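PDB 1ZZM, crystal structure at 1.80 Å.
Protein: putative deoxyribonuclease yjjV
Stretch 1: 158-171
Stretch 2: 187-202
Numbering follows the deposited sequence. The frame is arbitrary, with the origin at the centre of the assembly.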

# COMPACT_ATOMS: atom_id res chain seq x y z
N GLY A 158 1.35 0.69 5.34
CA GLY A 158 0.84 0.58 6.71
C GLY A 158 1.91 0.35 7.73
O GLY A 158 1.74 -0.40 8.66
N PHE A 159 3.02 1.05 7.58
CA PHE A 159 4.14 0.86 8.47
C PHE A 159 3.90 1.09 9.96
O PHE A 159 3.31 2.09 10.37
CB PHE A 159 5.32 1.76 8.05
CG PHE A 159 6.55 1.56 8.90
CD1 PHE A 159 7.46 0.55 8.60
CD2 PHE A 159 6.77 2.35 10.03
CE1 PHE A 159 8.57 0.31 9.43
CE2 PHE A 159 7.89 2.12 10.86
CZ PHE A 159 8.78 1.10 10.55
N SER A 160 4.36 0.14 10.75
CA SER A 160 4.34 0.29 12.20
C SER A 160 5.61 -0.39 12.64
O SER A 160 5.85 -1.54 12.28
CB SER A 160 3.15 -0.39 12.86
OG SER A 160 3.28 -0.19 14.27
N GLY A 161 6.43 0.31 13.41
CA GLY A 161 7.67 -0.31 13.83
C GLY A 161 8.64 0.71 14.34
O GLY A 161 8.24 1.81 14.64
N SER A 162 9.91 0.35 14.39
CA SER A 162 10.95 1.23 14.92
C SER A 162 11.53 2.21 13.92
O SER A 162 11.42 2.07 12.70
CB SER A 162 12.10 0.38 15.48
OG SER A 162 12.86 -0.21 14.43
N LEU A 163 12.18 3.23 14.46
CA LEU A 163 12.81 4.22 13.60
C LEU A 163 13.89 3.53 12.77
O LEU A 163 14.03 3.81 11.57
CB LEU A 163 13.43 5.31 14.46
CG LEU A 163 14.08 6.45 13.69
CD1 LEU A 163 13.09 7.03 12.76
CD2 LEU A 163 14.59 7.51 14.65
N GLN A 164 14.68 2.66 13.39
CA GLN A 164 15.73 1.98 12.59
C GLN A 164 15.14 1.18 11.44
O GLN A 164 15.69 1.16 10.33
CB GLN A 164 16.62 1.09 13.48
CG GLN A 164 17.60 0.20 12.67
CD GLN A 164 16.97 -1.12 12.25
OE1 GLN A 164 17.25 -1.64 11.17
NE2 GLN A 164 16.12 -1.66 13.09
N GLN A 165 14.00 0.53 11.67
CA GLN A 165 13.42 -0.26 10.59
C GLN A 165 12.93 0.62 9.46
O GLN A 165 13.14 0.29 8.29
CB GLN A 165 12.27 -1.13 11.12
CG GLN A 165 12.80 -2.23 12.03
CD GLN A 165 11.71 -2.95 12.76
OE1 GLN A 165 10.69 -2.34 13.19
NE2 GLN A 165 11.91 -4.27 12.96
N ALA A 166 12.31 1.75 9.80
CA ALA A 166 11.83 2.69 8.78
C ALA A 166 12.99 3.28 8.00
O ALA A 166 12.98 3.30 6.77
CB ALA A 166 11.02 3.81 9.41
N GLU A 167 14.01 3.77 8.72
CA GLU A 167 15.16 4.38 8.06
C GLU A 167 15.87 3.38 7.15
O GLU A 167 16.33 3.75 6.08
CB GLU A 167 16.15 4.94 9.09
CG GLU A 167 15.54 6.03 9.97
CD GLU A 167 16.57 6.68 10.89
OE1 GLU A 167 17.47 5.96 11.38
OE2 GLU A 167 16.48 7.90 11.12
N ARG A 168 15.94 2.12 7.56
CA ARG A 168 16.58 1.12 6.69
C ARG A 168 15.81 0.98 5.38
O ARG A 168 16.41 0.83 4.33
CB ARG A 168 16.66 -0.24 7.37
CG ARG A 168 17.41 -1.30 6.56
CD ARG A 168 17.46 -2.58 7.38
NE ARG A 168 18.14 -3.70 6.74
CZ ARG A 168 18.19 -4.92 7.26
NH1 ARG A 168 17.60 -5.17 8.42
NH2 ARG A 168 18.80 -5.90 6.61
N PHE A 169 14.48 1.03 5.44
CA PHE A 169 13.70 0.92 4.20
C PHE A 169 13.94 2.18 3.34
O PHE A 169 14.12 2.10 2.13
CB PHE A 169 12.21 0.83 4.52
CG PHE A 169 11.76 -0.53 5.01
CD1 PHE A 169 12.18 -1.70 4.36
CD2 PHE A 169 10.88 -0.64 6.10
CE1 PHE A 169 11.73 -2.93 4.79
CE2 PHE A 169 10.44 -1.89 6.53
CZ PHE A 169 10.86 -3.04 5.88
N VAL A 170 13.95 3.34 3.99
CA VAL A 170 14.14 4.60 3.28
C VAL A 170 15.53 4.63 2.62
O VAL A 170 15.68 5.10 1.47
CB VAL A 170 13.98 5.80 4.26
CG1 VAL A 170 14.34 7.12 3.58
CG2 VAL A 170 12.54 5.86 4.75
N GLN A 171 16.52 4.11 3.33
CA GLN A 171 17.89 4.08 2.81
C GLN A 171 18.02 3.10 1.64
O GLN A 171 18.92 3.23 0.81
CB GLN A 171 18.88 3.82 3.96
CG GLN A 171 18.86 5.04 4.93
CD GLN A 171 19.53 4.82 6.30
OE1 GLN A 171 19.83 3.69 6.71
NE2 GLN A 171 19.74 5.93 7.02
N ALA A 187 -0.52 3.02 21.26
CA ALA A 187 -0.33 1.67 20.73
C ALA A 187 1.09 1.34 20.27
O ALA A 187 1.44 0.17 20.14
CB ALA A 187 -1.31 1.42 19.59
N SER A 188 1.88 2.36 20.00
CA SER A 188 3.26 2.17 19.55
C SER A 188 3.93 3.52 19.49
O SER A 188 3.34 4.55 19.82
CB SER A 188 3.32 1.52 18.16
OG SER A 188 3.02 2.45 17.12
N LYS A 189 5.18 3.51 19.02
CA LYS A 189 5.95 4.74 18.91
C LYS A 189 6.09 5.11 17.44
O LYS A 189 6.99 5.86 17.03
CB LYS A 189 7.33 4.53 19.54
CG LYS A 189 7.29 4.13 21.01
CD LYS A 189 6.48 5.13 21.84
CE LYS A 189 7.05 6.54 21.71
NZ LYS A 189 6.15 7.57 22.33
N THR A 190 5.18 4.59 16.63
CA THR A 190 5.23 4.88 15.21
C THR A 190 5.03 6.37 14.89
O THR A 190 5.60 6.90 13.92
CB THR A 190 4.23 4.01 14.44
OG1 THR A 190 4.58 2.63 14.63
CG2 THR A 190 4.30 4.31 12.92
N ARG A 191 4.27 7.08 15.72
CA ARG A 191 4.07 8.50 15.46
C ARG A 191 5.40 9.24 15.52
O ARG A 191 5.65 10.14 14.71
CB ARG A 191 3.09 9.13 16.48
CG ARG A 191 1.67 8.59 16.38
CD ARG A 191 0.87 8.87 17.67
NE ARG A 191 0.85 10.27 18.07
CZ ARG A 191 0.06 11.22 17.55
NH1 ARG A 191 -0.79 10.92 16.58
NH2 ARG A 191 0.10 12.46 18.02
N ASP A 192 6.27 8.84 16.45
CA ASP A 192 7.57 9.49 16.58
C ASP A 192 8.45 9.20 15.36
O ASP A 192 9.24 10.04 14.95
CB ASP A 192 8.29 9.03 17.85
CG ASP A 192 7.66 9.59 19.11
OD1 ASP A 192 7.11 10.72 19.05
OD2 ASP A 192 7.74 8.92 20.16
N VAL A 193 8.31 8.00 14.79
CA VAL A 193 9.09 7.62 13.60
C VAL A 193 8.64 8.47 12.44
O VAL A 193 9.44 9.12 11.76
CB VAL A 193 8.86 6.11 13.23
CG1 VAL A 193 9.54 5.77 11.86
CG2 VAL A 193 9.41 5.25 14.30
N ILE A 194 7.32 8.49 12.22
CA ILE A 194 6.78 9.25 11.11
C ILE A 194 7.09 10.74 11.23
O ILE A 194 7.27 11.44 10.24
CB ILE A 194 5.26 9.02 11.01
CG1 ILE A 194 5.03 7.54 10.75
CG2 ILE A 194 4.65 9.84 9.89
CD1 ILE A 194 5.75 6.97 9.53
N ALA A 195 7.19 11.23 12.46
CA ALA A 195 7.53 12.64 12.66
C ALA A 195 8.96 12.93 12.22
O ALA A 195 9.28 14.05 11.85
CB ALA A 195 7.35 13.01 14.14
N LYS A 196 9.82 11.92 12.24
CA LYS A 196 11.22 12.14 11.90
C LYS A 196 11.67 11.82 10.47
O LYS A 196 12.70 12.34 10.02
CB LYS A 196 12.11 11.38 12.86
CG LYS A 196 11.80 11.64 14.31
CD LYS A 196 12.60 10.72 15.21
CE LYS A 196 12.12 10.80 16.66
NZ LYS A 196 12.85 9.84 17.54
N LEU A 197 10.94 10.97 9.78
CA LEU A 197 11.35 10.61 8.42
C LEU A 197 11.30 11.80 7.46
O LEU A 197 10.56 12.75 7.68
CB LEU A 197 10.45 9.49 7.88
CG LEU A 197 10.46 8.15 8.66
CD1 LEU A 197 9.39 7.17 8.09
CD2 LEU A 197 11.86 7.52 8.57
N PRO A 198 12.12 11.75 6.39
CA PRO A 198 12.17 12.81 5.37
C PRO A 198 10.78 12.88 4.75
O PRO A 198 10.17 11.84 4.46
CB PRO A 198 13.15 12.27 4.34
CG PRO A 198 14.06 11.35 5.15
CD PRO A 198 13.12 10.70 6.16
N LEU A 199 10.28 14.08 4.51
CA LEU A 199 8.95 14.21 3.93
C LEU A 199 8.80 13.49 2.58
O LEU A 199 7.70 13.04 2.23
CB LEU A 199 8.62 15.69 3.73
CG LEU A 199 7.16 16.05 3.48
CD1 LEU A 199 6.27 15.37 4.56
CD2 LEU A 199 6.99 17.58 3.58
N ALA A 200 9.89 13.40 1.81
CA ALA A 200 9.83 12.77 0.50
C ALA A 200 9.67 11.28 0.61
O ALA A 200 9.43 10.62 -0.39
CB ALA A 200 11.10 13.08 -0.30
N SER A 201 9.78 10.72 1.82
CA SER A 201 9.64 9.27 1.90
C SER A 201 8.23 8.77 2.24
O SER A 201 7.98 7.57 2.22
CB SER A 201 10.60 8.72 2.95
OG SER A 201 10.08 8.91 4.24
N LEU A 202 7.32 9.69 2.53
CA LEU A 202 5.96 9.34 2.95
C LEU A 202 4.86 9.25 1.89
O LEU A 202 4.81 10.04 0.96
CB LEU A 202 5.50 10.34 4.01
CG LEU A 202 6.46 10.61 5.17
CD1 LEU A 202 5.80 11.57 6.16
CD2 LEU A 202 6.86 9.30 5.85

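Two segments of the putative deoxyribonuclease yjjV pack through the helix that starts at Leu163, the helix that starts at Thr190 and the loop residues beside them; the N-to-C directions of the two helices differ by 36° and their axes approach to 9.8 Å. Together the segments bury 539 Å², mostly through small and branched apolar side chains. Gly158, with positive phi, leads into the contact without touching the other stretch. Phe159 is buried and points toward stretch 2: its ring meets Val193 obliquely, CE2 to CG1 at 4.1 Å, while its carbonyl O lies 3.5 Å from Thr190 CG2. Thr190 thus offers a methyl to Phe159 and a hydroxyl to the next residue. Ser160 OG and Thr190 OG1 are 3.1 Å apart and form a hydrogen bond across the stretches, in which either hydroxyl could be the donor; Ser188 OG lies 3.9 Å from Ser160 OG, so three hydroxyls gather at this end. Gly161 brings bare backbone to the contact, its N 3.2 Å from Thr190 OG1 and its O 3.6 Å from Val193 CG2. Its backbone angles call for glycine, and a CB here would point away from stretch 2 and clash with Gln165 OE1. Ser162 directs its CB away from the partner and serves its own helix instead: OG caps it by accepting from Gln165 N at 3.1 Å, and Gln165 OE1 accepts from Ser162 N at 3.0 Å in return. At Leu163 the backbones come close, its CA 5.0 Å from Val193 CA, and the beta-branch of Val193 keeps its methyls near its own backbone, where CG2 reaches to 3.4 Å from Leu163 N. The leucine side chain spreads over three partners: CD1 lies 3.9 Å from Val193 CG1 and 4.4 Å from Leu197 CD2, and CD2 rests 3.8 Å from Lys196 CD, on the aliphatic part of an otherwise exposed lysine. Gln164 and Gln165 make no contact across the stretches. Ala166 points toward stretch 2 and is buried; Ala166 CB lies 3.5 Å from Val193 CG1 and 3.9 Å from Leu197 CD2, and so small a side chain suits this close packing. Glu167 stands at the margin and contributes its aliphatic portion, CG 4.2 Å from Leu197 CD2. Arg168 and Phe169 are out of reach. One turn beyond Ala166, Val170 again points toward the partner, and its CG2 lies 4.2 Å from Leu197 CD2 and 3.9 Å from Ser201 CB. Leu197 CD2 therefore touches Leu163, Ala166, Glu167 and Val170. Ser201 OG donates to Pro198 O at 2.9 Å within its own stretch, while its CB meets Val170.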